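Post-proline cleaving enzyme (PDB 4HVT) probably acts as a serine-type oligopeptidase that cleaves peptides after proline residues. Local coordinates at residues 153-158 / 648-653; 186-191 / 213-218. All coordinates share one frame; numbering follows the deposited sequence.

Contact 1. Residues 153-158 / 648-653; sequences KDEMFF and LDQRVH
Gln650 CG lies beside its own backbone N (chi1 -57°), and from there the side chain extends straight to the backbone of Asp154 and Glu155. Arg651 starts differently, with CG anti to the backbone N (chi1 -165°), and its chain then bends at chi2 and chi3 toward the Asp154 carboxylate. The Gln650 amide bonds to both backbone and side chain at the start of strand 155-162. Its OE1 accepts a nearly straight bond from Glu155 N at 3.0 Å, and a weak, strongly bent one from Asp154 N. Its NE2 donates to Glu155 OE1 at 3.0 Å, reaching that oxygen from above the carboxylate plane. Lys153 NZ approaches Glu155 OE1 from the opposite face and also forms a salt bridge with Glu184. The bonds of Gln650 and Arg651 join the N-terminal beta-propeller to the alpha/beta-hydrolase domain, whose loop between strand 640-646 and helix 655-664 supplies both residues. Arg651 grips Asp154 side-on: NE lies 2.8 Å from OD2 and NH2 2.9 Å from OD1, both oxygens close to the guanidinium plane, although the carboxylate is turned 31° against it. Water 1 also donates to Asp154 OD2. The Lys153 chain packs obliquely against the Gln650 amide, and Leu648 CD1 rests 4.1 Å from Lys153 CG. Just before Gln650, Asp649 OD1 accepts from Val652 N at 2.9 Å in an Asx motif, while OD2 bonds to His682 ND1, consistent with a Ser566-His682-Asp649 catalytic triad.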
# COMPACT_ATOMS: atom_id res chain seq x y z
N LYS A 153 8.68 -9.89 6.37
CA LYS A 153 9.62 -8.86 6.79
C LYS A 153 9.68 -7.70 5.77
O LYS A 153 9.45 -7.91 4.57
CB LYS A 153 11.02 -9.42 6.97
CG LYS A 153 11.14 -10.35 8.17
CD LYS A 153 12.55 -10.50 8.69
CE LYS A 153 13.40 -11.28 7.72
NZ LYS A 153 14.78 -11.15 8.25
N ASP A 154 9.96 -6.50 6.27
CA ASP A 154 10.29 -5.35 5.41
C ASP A 154 11.73 -5.53 4.87
O ASP A 154 12.07 -5.11 3.77
CB ASP A 154 10.20 -4.01 6.16
CG ASP A 154 8.77 -3.53 6.46
OD1 ASP A 154 7.77 -4.18 6.07
OD2 ASP A 154 8.65 -2.48 7.13
N GLU A 155 12.59 -6.11 5.68
CA GLU A 155 13.94 -6.47 5.24
C GLU A 155 13.83 -7.39 4.07
O GLU A 155 13.06 -8.35 4.11
CB GLU A 155 14.66 -7.20 6.34
CG GLU A 155 15.10 -6.30 7.49
CD GLU A 155 15.88 -7.03 8.54
OE1 GLU A 155 15.42 -8.05 9.03
OE2 GLU A 155 17.00 -6.53 8.92
N MET A 156 14.66 -7.15 3.06
CA MET A 156 14.62 -7.94 1.84
C MET A 156 16.01 -8.02 1.18
O MET A 156 16.97 -7.34 1.60
CB MET A 156 13.59 -7.40 0.88
CG MET A 156 13.72 -5.94 0.52
SD MET A 156 12.36 -5.40 -0.60
CE MET A 156 10.92 -5.72 0.27
N PHE A 157 16.11 -8.90 0.19
CA PHE A 157 17.34 -9.17 -0.55
C PHE A 157 16.92 -9.43 -2.00
O PHE A 157 15.79 -9.11 -2.38
CB PHE A 157 18.12 -10.35 0.05
CG PHE A 157 17.33 -11.59 0.17
CD1 PHE A 157 16.42 -11.75 1.20
CD2 PHE A 157 17.48 -12.61 -0.76
CE1 PHE A 157 15.67 -12.89 1.30
CE2 PHE A 157 16.75 -13.78 -0.64
CZ PHE A 157 15.84 -13.90 0.38
N PHE A 158 17.83 -9.90 -2.83
CA PHE A 158 17.49 -10.19 -4.22
C PHE A 158 18.45 -11.22 -4.72
O PHE A 158 19.48 -11.46 -4.12
CB PHE A 158 17.58 -8.95 -5.10
CG PHE A 158 18.89 -8.21 -4.93
CD1 PHE A 158 19.98 -8.53 -5.75
CD2 PHE A 158 18.98 -7.19 -4.05
CE1 PHE A 158 21.19 -7.86 -5.58
CE2 PHE A 158 20.18 -6.52 -3.87
CZ PHE A 158 21.28 -6.85 -4.67
N LEU A 648 6.93 -10.44 13.03
CA LEU A 648 7.85 -9.93 12.03
C LEU A 648 7.33 -8.64 11.41
O LEU A 648 7.73 -8.27 10.30
CB LEU A 648 8.11 -11.01 10.98
CG LEU A 648 8.97 -12.18 11.52
CD1 LEU A 648 9.16 -13.22 10.42
CD2 LEU A 648 10.30 -11.69 12.03
N ASP A 649 6.38 -7.99 12.09
CA ASP A 649 5.95 -6.66 11.67
C ASP A 649 7.06 -5.69 12.06
O ASP A 649 7.17 -5.28 13.20
CB ASP A 649 4.60 -6.28 12.29
CG ASP A 649 4.04 -4.94 11.75
OD1 ASP A 649 4.80 -3.97 11.44
OD2 ASP A 649 2.78 -4.86 11.69
N GLN A 650 7.89 -5.38 11.08
CA GLN A 650 8.95 -4.41 11.25
C GLN A 650 8.54 -2.96 10.96
O GLN A 650 9.38 -2.03 11.08
CB GLN A 650 10.11 -4.79 10.31
CG GLN A 650 10.59 -6.21 10.60
CD GLN A 650 11.76 -6.62 9.73
OE1 GLN A 650 11.74 -6.37 8.54
NE2 GLN A 650 12.82 -7.21 10.35
N ARG A 651 7.31 -2.73 10.52
CA ARG A 651 6.83 -1.39 10.22
C ARG A 651 6.47 -0.72 11.56
O ARG A 651 7.13 0.20 11.98
CB ARG A 651 5.62 -1.45 9.27
CG ARG A 651 5.24 -0.15 8.59
CD ARG A 651 6.23 0.26 7.48
NE ARG A 651 6.37 -0.89 6.62
CZ ARG A 651 5.46 -1.29 5.75
NH1 ARG A 651 4.38 -0.53 5.49
NH2 ARG A 651 5.57 -2.50 5.18
N VAL A 652 5.44 -1.22 12.25
CA VAL A 652 4.99 -0.60 13.47
C VAL A 652 5.47 -1.33 14.73
O VAL A 652 5.53 -0.70 15.78
CB VAL A 652 3.44 -0.46 13.54
CG1 VAL A 652 2.91 0.43 12.43
CG2 VAL A 652 2.77 -1.80 13.42
N HIS A 653 5.77 -2.63 14.64
CA HIS A 653 6.18 -3.49 15.75
C HIS A 653 4.93 -4.10 16.42
O HIS A 653 3.94 -3.43 16.60
CB HIS A 653 7.04 -2.74 16.76
CG HIS A 653 7.77 -3.63 17.74
ND1 HIS A 653 7.16 -4.28 18.78
CD2 HIS A 653 9.09 -3.90 17.86
CE1 HIS A 653 8.06 -4.97 19.47
NE2 HIS A 653 9.25 -4.72 18.94
O HOH W 1 9.72 -0.15 8.18
O HOH W 2 6.96 -6.00 8.11

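Contact 2. Residues 186-191 / 213-218; sequences KFTYPT and LYPNSL
Lys186 and Tyr214 mark the closest backbone approach, their CA atoms 5.4 Å apart, yet no direct hydrogen bond joins the two segments. Water 3 fills that role, accepting from Lys186 N and donating to Leu213 O, each at 2.9 Å. Phe187 and Leu213 both have positive phi, so each chain turns sharply next to this pair. Lys186 O presses against the Pro215 ring, 3.1 Å from CD. The Lys186 side chain bends at chi3 (-62°), which sets CE over one face of the Tyr214 ring, offset toward the rim. NZ then stands 4.1 Å from the ring centroid, 17° off the normal, in a cation-pi contact. The ammonium group is held by more than the ring, since it also donates to Ser212 O and to water 1, the latter 2.8 Å from both Lys186 NZ and Tyr214 OH. Phe187 lies beside Tyr214 and points the same way; Tyr214 CE1 meets the edge of the phenylalanine ring, 3.8 Å from CD2. Beyond them, Thr188 OG1 touches Pro215 CG while bonding to Asn201 O. Strands 190-192 and 217-222, which follow directly, belong to one four-stranded antiparallel sheet, with 197-200 between them. Strand 185-186 pairs instead with 155-162 of the preceding sheet, and Tyr214 packs on Tyr242 of the following one. Such a passage of the chain from the outgoing strand of one sheet into the first strand of the next is the blade-to-blade connection of a beta-propeller.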
# COMPACT_ATOMS: atom_id res chain seq x y z
N LYS A 186 15.76 -3.15 5.01
CA LYS A 186 14.35 -2.80 4.80
C LYS A 186 14.17 -2.05 3.48
O LYS A 186 14.69 -0.95 3.27
CB LYS A 186 13.75 -1.98 5.94
CG LYS A 186 13.61 -2.75 7.22
CD LYS A 186 12.67 -2.04 8.20
CE LYS A 186 13.19 -0.68 8.60
NZ LYS A 186 12.18 -0.02 9.49
N PHE A 187 13.41 -2.65 2.60
CA PHE A 187 13.14 -2.15 1.24
C PHE A 187 14.44 -1.82 0.48
O PHE A 187 14.53 -0.87 -0.28
CB PHE A 187 12.15 -1.00 1.27
CG PHE A 187 10.83 -1.38 1.89
CD1 PHE A 187 10.02 -2.34 1.28
CD2 PHE A 187 10.45 -0.88 3.11
CE1 PHE A 187 8.80 -2.72 1.84
CE2 PHE A 187 9.26 -1.27 3.68
CZ PHE A 187 8.46 -2.19 3.06
N THR A 188 15.40 -2.70 0.66
CA THR A 188 16.59 -2.74 -0.24
C THR A 188 16.11 -3.25 -1.56
O THR A 188 15.61 -4.38 -1.65
CB THR A 188 17.67 -3.67 0.30
OG1 THR A 188 18.27 -3.07 1.47
CG2 THR A 188 18.74 -3.83 -0.77
N TYR A 189 16.20 -2.39 -2.57
CA TYR A 189 15.89 -2.73 -3.94
C TYR A 189 17.02 -2.28 -4.87
O TYR A 189 17.59 -1.17 -4.69
CB TYR A 189 14.63 -1.99 -4.42
CG TYR A 189 13.32 -2.43 -3.85
CD1 TYR A 189 12.71 -3.61 -4.26
CD2 TYR A 189 12.64 -1.61 -2.99
CE1 TYR A 189 11.45 -3.98 -3.74
CE2 TYR A 189 11.41 -1.96 -2.47
CZ TYR A 189 10.82 -3.12 -2.85
OH TYR A 189 9.60 -3.41 -2.28
N PRO A 190 17.36 -3.13 -5.85
CA PRO A 190 18.47 -2.76 -6.77
C PRO A 190 17.97 -2.15 -8.07
O PRO A 190 16.85 -2.46 -8.53
CB PRO A 190 19.14 -4.09 -7.05
CG PRO A 190 17.96 -5.08 -7.03
CD PRO A 190 17.07 -4.56 -5.93
N THR A 191 18.84 -1.33 -8.66
CA THR A 191 18.64 -0.69 -9.94
C THR A 191 19.82 -1.05 -10.85
O THR A 191 20.95 -0.94 -10.49
CB THR A 191 18.51 0.83 -9.77
OG1 THR A 191 17.32 1.10 -9.03
CG2 THR A 191 18.41 1.55 -11.15
N LEU A 213 15.34 3.04 10.78
CA LEU A 213 15.92 1.71 10.58
C LEU A 213 15.99 1.30 9.11
O LEU A 213 16.32 0.16 8.82
CB LEU A 213 15.27 0.62 11.46
CG LEU A 213 15.13 0.94 12.95
CD1 LEU A 213 14.47 -0.20 13.71
CD2 LEU A 213 16.43 1.34 13.58
N TYR A 214 15.79 2.25 8.21
CA TYR A 214 15.99 2.00 6.77
C TYR A 214 17.46 2.15 6.43
O TYR A 214 18.20 2.89 7.09
CB TYR A 214 15.16 2.96 5.92
CG TYR A 214 13.69 2.78 6.08
CD1 TYR A 214 13.08 1.64 5.59
CD2 TYR A 214 12.91 3.72 6.76
CE1 TYR A 214 11.72 1.44 5.77
CE2 TYR A 214 11.54 3.49 6.97
CZ TYR A 214 10.97 2.36 6.47
OH TYR A 214 9.60 2.14 6.60
N PRO A 215 17.91 1.49 5.36
CA PRO A 215 19.30 1.73 4.91
C PRO A 215 19.59 3.21 4.67
O PRO A 215 18.76 3.91 4.03
CB PRO A 215 19.38 0.98 3.59
CG PRO A 215 18.31 -0.11 3.72
CD PRO A 215 17.17 0.58 4.46
N ASN A 216 20.75 3.67 5.16
CA ASN A 216 21.14 5.04 4.96
C ASN A 216 22.14 5.28 3.80
O ASN A 216 22.52 6.42 3.55
CB ASN A 216 21.73 5.65 6.24
CG ASN A 216 23.13 5.13 6.55
OD1 ASN A 216 23.59 4.11 6.03
ND2 ASN A 216 23.84 5.84 7.39
N SER A 217 22.53 4.23 3.10
CA SER A 217 23.60 4.36 2.09
C SER A 217 23.24 3.79 0.76
O SER A 217 22.41 2.89 0.71
CB SER A 217 24.87 3.68 2.60
OG SER A 217 25.28 4.24 3.83
N LEU A 218 23.89 4.26 -0.30
CA LEU A 218 23.82 3.66 -1.62
C LEU A 218 25.19 3.22 -2.00
O LEU A 218 26.16 3.96 -1.76
CB LEU A 218 23.34 4.71 -2.64
CG LEU A 218 21.89 5.21 -2.48
CD1 LEU A 218 21.55 6.32 -3.49
CD2 LEU A 218 20.91 4.06 -2.60
O HOH W 1 9.72 -0.15 8.18
O HOH W 3 17.28 -1.91 7.09

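Overall arrangement
Contacts 1 and 2 lie with their centres 12 Å apart on the same side of the chain's centre. In sequence contact 2 is nested inside the long loop that contact 1 closes, following 153-158 and preceding 648-653 by more than 400 residues. Contact 2 stays within the propeller, whereas contact 1 spans to the hydrolase domain. They meet where Asp154 O and Phe187 N are 3.0 Å apart, a probable hydrogen bond, and where Arg651 NH2 packs on Phe187 CZ; water 1 serves both. A blade junction of the propeller thus continues into the domain interface, close to the probable catalytic triad.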